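Local atomic coordinates of bacterial leucyl aminopeptidase (Legionella pneumophila, PDB entry 6ESL), a protein that probably removes amino-terminal residues, leucine among them, from peptides as a secreted zinc-dependent aminopeptidase of the M28 family. Residues T286-M297 and L371-L382. Numbering follows the deposited sequence.
Sequences TGYRNDANDPTM and LNLEHMTNFSKL
The imidazole of His-375 is sandwiched between Arg-289 CG, 3.5 Å from the ring centroid in a CH-pi contact, and Phe-379 CE2 over its opposite face; at its edge NE2 donates a weak hydrogen bond to Thr-296 O (3.4 Å). The Phe-379 ring in turn carries Met-297 CE on one face, 3.4 Å from its centroid, and Thr-286 CA on the other; the bend at chi3 of Met-297 (81°) brings that methyl over the ring. The loop between strands 277-282 and 297-300 thus packs on the start of helix 373-391. Asn-372 caps this helix, its OD1 accepting from His-375 N, and its own N donates to Gly-287 O (2.7 Å). The Thr-286 side chain, about 10 Å from a bound zinc ion, is hydrogen-bonded through OG1 to Ser-229 OG of helix 220-239. The Arg-289 guanidinium stands nearly perpendicular to the imidazole, at 81°, with Asn-372 OD1 over one face. In its plane, NH1 donates to Ala-292 O (2.9 Å) and NH2 forms a salt bridge with Glu-374 OE2 (3.0 Å), met on the anti side, while water 1 joins NH1 to the same oxygen. Charge pairing, the Ala-292 carbonyl and the shared water would together fix the guanidinium's rotation.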
# COMPACT_ATOMS: atom_id res chain seq x y z
N THR B 286 8.98 4.97 -18.94
CA THR B 286 9.93 5.66 -18.05
C THR B 286 10.37 7.04 -18.53
O THR B 286 11.26 7.68 -17.93
CB THR B 286 11.21 4.80 -17.89
OG1 THR B 286 11.91 4.72 -19.11
CG2 THR B 286 10.92 3.44 -17.28
N GLY B 287 9.75 7.53 -19.60
CA GLY B 287 10.23 8.77 -20.21
C GLY B 287 9.34 9.98 -20.38
O GLY B 287 9.84 11.05 -20.62
N TYR B 288 8.03 9.81 -20.32
CA TYR B 288 7.14 10.93 -20.55
C TYR B 288 6.80 11.56 -19.29
O TYR B 288 6.41 10.88 -18.29
CB TYR B 288 5.88 10.46 -21.31
CG TYR B 288 4.85 11.59 -21.51
CD1 TYR B 288 4.91 12.45 -22.65
CD2 TYR B 288 3.81 11.76 -20.61
CE1 TYR B 288 3.94 13.46 -22.82
CE2 TYR B 288 2.87 12.75 -20.78
CZ TYR B 288 2.97 13.59 -21.89
OH TYR B 288 2.04 14.58 -21.98
N ARG B 289 6.92 12.91 -19.26
CA ARG B 289 6.53 13.69 -18.12
C ARG B 289 5.33 14.50 -18.49
O ARG B 289 5.26 15.09 -19.57
CB ARG B 289 7.67 14.64 -17.66
CG ARG B 289 8.72 13.98 -16.77
CD ARG B 289 9.75 15.01 -16.34
NE ARG B 289 10.76 14.39 -15.51
CZ ARG B 289 11.80 15.03 -15.02
NH1 ARG B 289 11.93 16.34 -15.28
NH2 ARG B 289 12.67 14.38 -14.25
N ASN B 290 4.34 14.50 -17.62
CA ASN B 290 3.20 15.31 -17.91
C ASN B 290 3.55 16.81 -17.97
O ASN B 290 2.91 17.61 -18.65
CB ASN B 290 2.22 15.06 -16.78
CG ASN B 290 0.88 15.36 -17.22
OD1 ASN B 290 0.41 14.70 -18.20
ND2 ASN B 290 0.27 16.37 -16.59
N ASP B 291 4.46 17.19 -17.08
CA ASP B 291 4.98 18.57 -16.97
C ASP B 291 6.50 18.36 -16.89
O ASP B 291 6.98 17.74 -15.95
CB ASP B 291 4.36 19.14 -15.72
CG ASP B 291 4.91 20.50 -15.33
OD1 ASP B 291 5.82 21.07 -15.99
OD2 ASP B 291 4.39 20.99 -14.29
N ALA B 292 7.23 18.92 -17.84
CA ALA B 292 8.67 18.75 -17.91
C ALA B 292 9.36 19.16 -16.58
O ALA B 292 10.34 18.57 -16.21
CB ALA B 292 9.25 19.52 -19.12
N ASN B 293 8.82 20.12 -15.85
CA ASN B 293 9.43 20.59 -14.64
C ASN B 293 9.10 19.78 -13.43
O ASN B 293 9.61 20.07 -12.39
CB ASN B 293 8.97 22.06 -14.37
CG ASN B 293 9.42 23.00 -15.43
OD1 ASN B 293 8.68 23.94 -15.75
ND2 ASN B 293 10.60 22.77 -15.99
N ASP B 294 8.21 18.78 -13.55
CA ASP B 294 7.76 18.02 -12.36
C ASP B 294 8.30 16.61 -12.50
O ASP B 294 7.82 15.87 -13.39
CB ASP B 294 6.23 18.02 -12.28
CG ASP B 294 5.71 17.21 -11.15
OD1 ASP B 294 6.45 16.52 -10.45
OD2 ASP B 294 4.50 17.34 -10.91
N PRO B 295 9.27 16.24 -11.65
CA PRO B 295 9.95 14.95 -11.80
C PRO B 295 9.38 13.79 -11.00
O PRO B 295 10.02 12.77 -10.90
CB PRO B 295 11.34 15.32 -11.32
CG PRO B 295 11.06 16.24 -10.10
CD PRO B 295 9.83 17.02 -10.52
N THR B 296 8.19 13.95 -10.39
CA THR B 296 7.49 12.93 -9.67
C THR B 296 7.50 11.57 -10.40
O THR B 296 7.28 11.50 -11.64
CB THR B 296 6.02 13.38 -9.49
OG1 THR B 296 5.95 14.60 -8.72
CG2 THR B 296 5.17 12.30 -8.76
N MET B 297 7.73 10.52 -9.64
CA MET B 297 7.62 9.16 -10.11
C MET B 297 6.44 8.50 -9.40
O MET B 297 6.18 8.78 -8.27
CB MET B 297 8.96 8.38 -9.87
CG MET B 297 10.13 9.01 -10.68
SD MET B 297 11.76 8.42 -10.09
CE MET B 297 11.76 6.88 -10.95
N LEU B 371 9.81 12.55 -25.15
CA LEU B 371 10.32 12.04 -23.89
C LEU B 371 11.36 12.91 -23.18
O LEU B 371 11.90 13.78 -23.77
CB LEU B 371 10.85 10.63 -24.03
CG LEU B 371 9.98 9.62 -24.78
CD1 LEU B 371 10.65 8.27 -24.81
CD2 LEU B 371 8.60 9.54 -24.21
N ASN B 372 11.64 12.61 -21.92
CA ASN B 372 12.54 13.36 -21.08
C ASN B 372 13.64 12.40 -20.58
O ASN B 372 13.40 11.40 -19.85
CB ASN B 372 11.74 13.89 -19.93
CG ASN B 372 12.54 14.76 -18.98
OD1 ASN B 372 13.37 14.27 -18.19
ND2 ASN B 372 12.22 16.07 -19.00
N LEU B 373 14.86 12.73 -20.92
CA LEU B 373 15.97 11.83 -20.65
C LEU B 373 16.32 11.79 -19.19
O LEU B 373 16.70 10.72 -18.69
CB LEU B 373 17.21 12.16 -21.54
CG LEU B 373 18.46 11.36 -21.32
CD1 LEU B 373 18.15 9.89 -21.54
CD2 LEU B 373 19.48 11.88 -22.39
N GLU B 374 16.09 12.87 -18.47
CA GLU B 374 16.33 12.86 -17.04
C GLU B 374 15.35 11.83 -16.37
O GLU B 374 15.75 11.12 -15.50
CB GLU B 374 16.11 14.22 -16.44
CG GLU B 374 16.41 14.27 -14.97
CD GLU B 374 16.24 15.65 -14.40
OE1 GLU B 374 17.18 16.45 -14.55
OE2 GLU B 374 15.19 15.96 -13.81
N HIS B 375 14.10 11.81 -16.80
CA HIS B 375 13.11 10.86 -16.27
C HIS B 375 13.57 9.41 -16.53
O HIS B 375 13.65 8.64 -15.65
CB HIS B 375 11.79 11.08 -16.96
CG HIS B 375 10.59 10.96 -16.06
ND1 HIS B 375 9.36 10.54 -16.51
CD2 HIS B 375 10.43 11.25 -14.76
CE1 HIS B 375 8.50 10.57 -15.52
NE2 HIS B 375 9.13 10.99 -14.44
N MET B 376 13.99 9.12 -17.75
CA MET B 376 14.44 7.78 -18.11
C MET B 376 15.63 7.38 -17.30
O MET B 376 15.78 6.27 -16.91
CB MET B 376 14.76 7.68 -19.59
CG MET B 376 13.54 7.75 -20.48
SD MET B 376 13.73 7.35 -22.21
CE MET B 376 14.58 8.78 -22.84
N THR B 377 16.51 8.34 -17.08
CA THR B 377 17.72 8.11 -16.24
C THR B 377 17.35 7.80 -14.77
O THR B 377 17.90 6.91 -14.12
CB THR B 377 18.68 9.34 -16.34
OG1 THR B 377 19.04 9.53 -17.70
CG2 THR B 377 19.87 9.16 -15.57
N ASN B 378 16.36 8.51 -14.26
CA ASN B 378 15.86 8.28 -12.91
C ASN B 378 15.29 6.87 -12.71
O ASN B 378 15.54 6.24 -11.69
CB ASN B 378 14.82 9.37 -12.51
CG ASN B 378 15.46 10.70 -12.11
OD1 ASN B 378 14.75 11.77 -12.00
ND2 ASN B 378 16.80 10.70 -11.92
N PHE B 379 14.57 6.40 -13.69
CA PHE B 379 14.10 5.02 -13.67
C PHE B 379 15.20 3.98 -13.76
O PHE B 379 15.18 2.99 -12.98
CB PHE B 379 12.99 4.79 -14.73
CG PHE B 379 11.69 5.40 -14.35
CD1 PHE B 379 10.78 4.73 -13.53
CD2 PHE B 379 11.38 6.64 -14.78
CE1 PHE B 379 9.51 5.31 -13.24
CE2 PHE B 379 10.20 7.31 -14.36
CZ PHE B 379 9.28 6.63 -13.59
N SER B 380 16.25 4.31 -14.55
CA SER B 380 17.40 3.43 -14.64
C SER B 380 18.08 3.36 -13.29
O SER B 380 18.50 2.27 -12.81
CB SER B 380 18.30 3.91 -15.78
OG SER B 380 19.28 2.94 -16.06
N LYS B 381 18.18 4.52 -12.61
CA LYS B 381 18.76 4.57 -11.28
C LYS B 381 17.97 3.75 -10.31
O LYS B 381 18.52 3.11 -9.44
CB LYS B 381 18.84 6.02 -10.78
CG LYS B 381 19.95 6.80 -11.49
CD LYS B 381 20.07 8.22 -11.05
CE LYS B 381 21.06 8.87 -11.97
NZ LYS B 381 21.47 10.22 -11.60
N LEU B 382 16.66 3.83 -10.42
CA LEU B 382 15.81 3.06 -9.54
C LEU B 382 16.07 1.56 -9.72
O LEU B 382 16.09 0.84 -8.73
CB LEU B 382 14.33 3.44 -9.73
CG LEU B 382 13.28 2.70 -8.90
CD1 LEU B 382 13.58 2.80 -7.41
CD2 LEU B 382 11.83 3.18 -9.15
O HOH W 1 13.64 18.22 -14.09
O HOH W 2 13.05 18.61 -17.57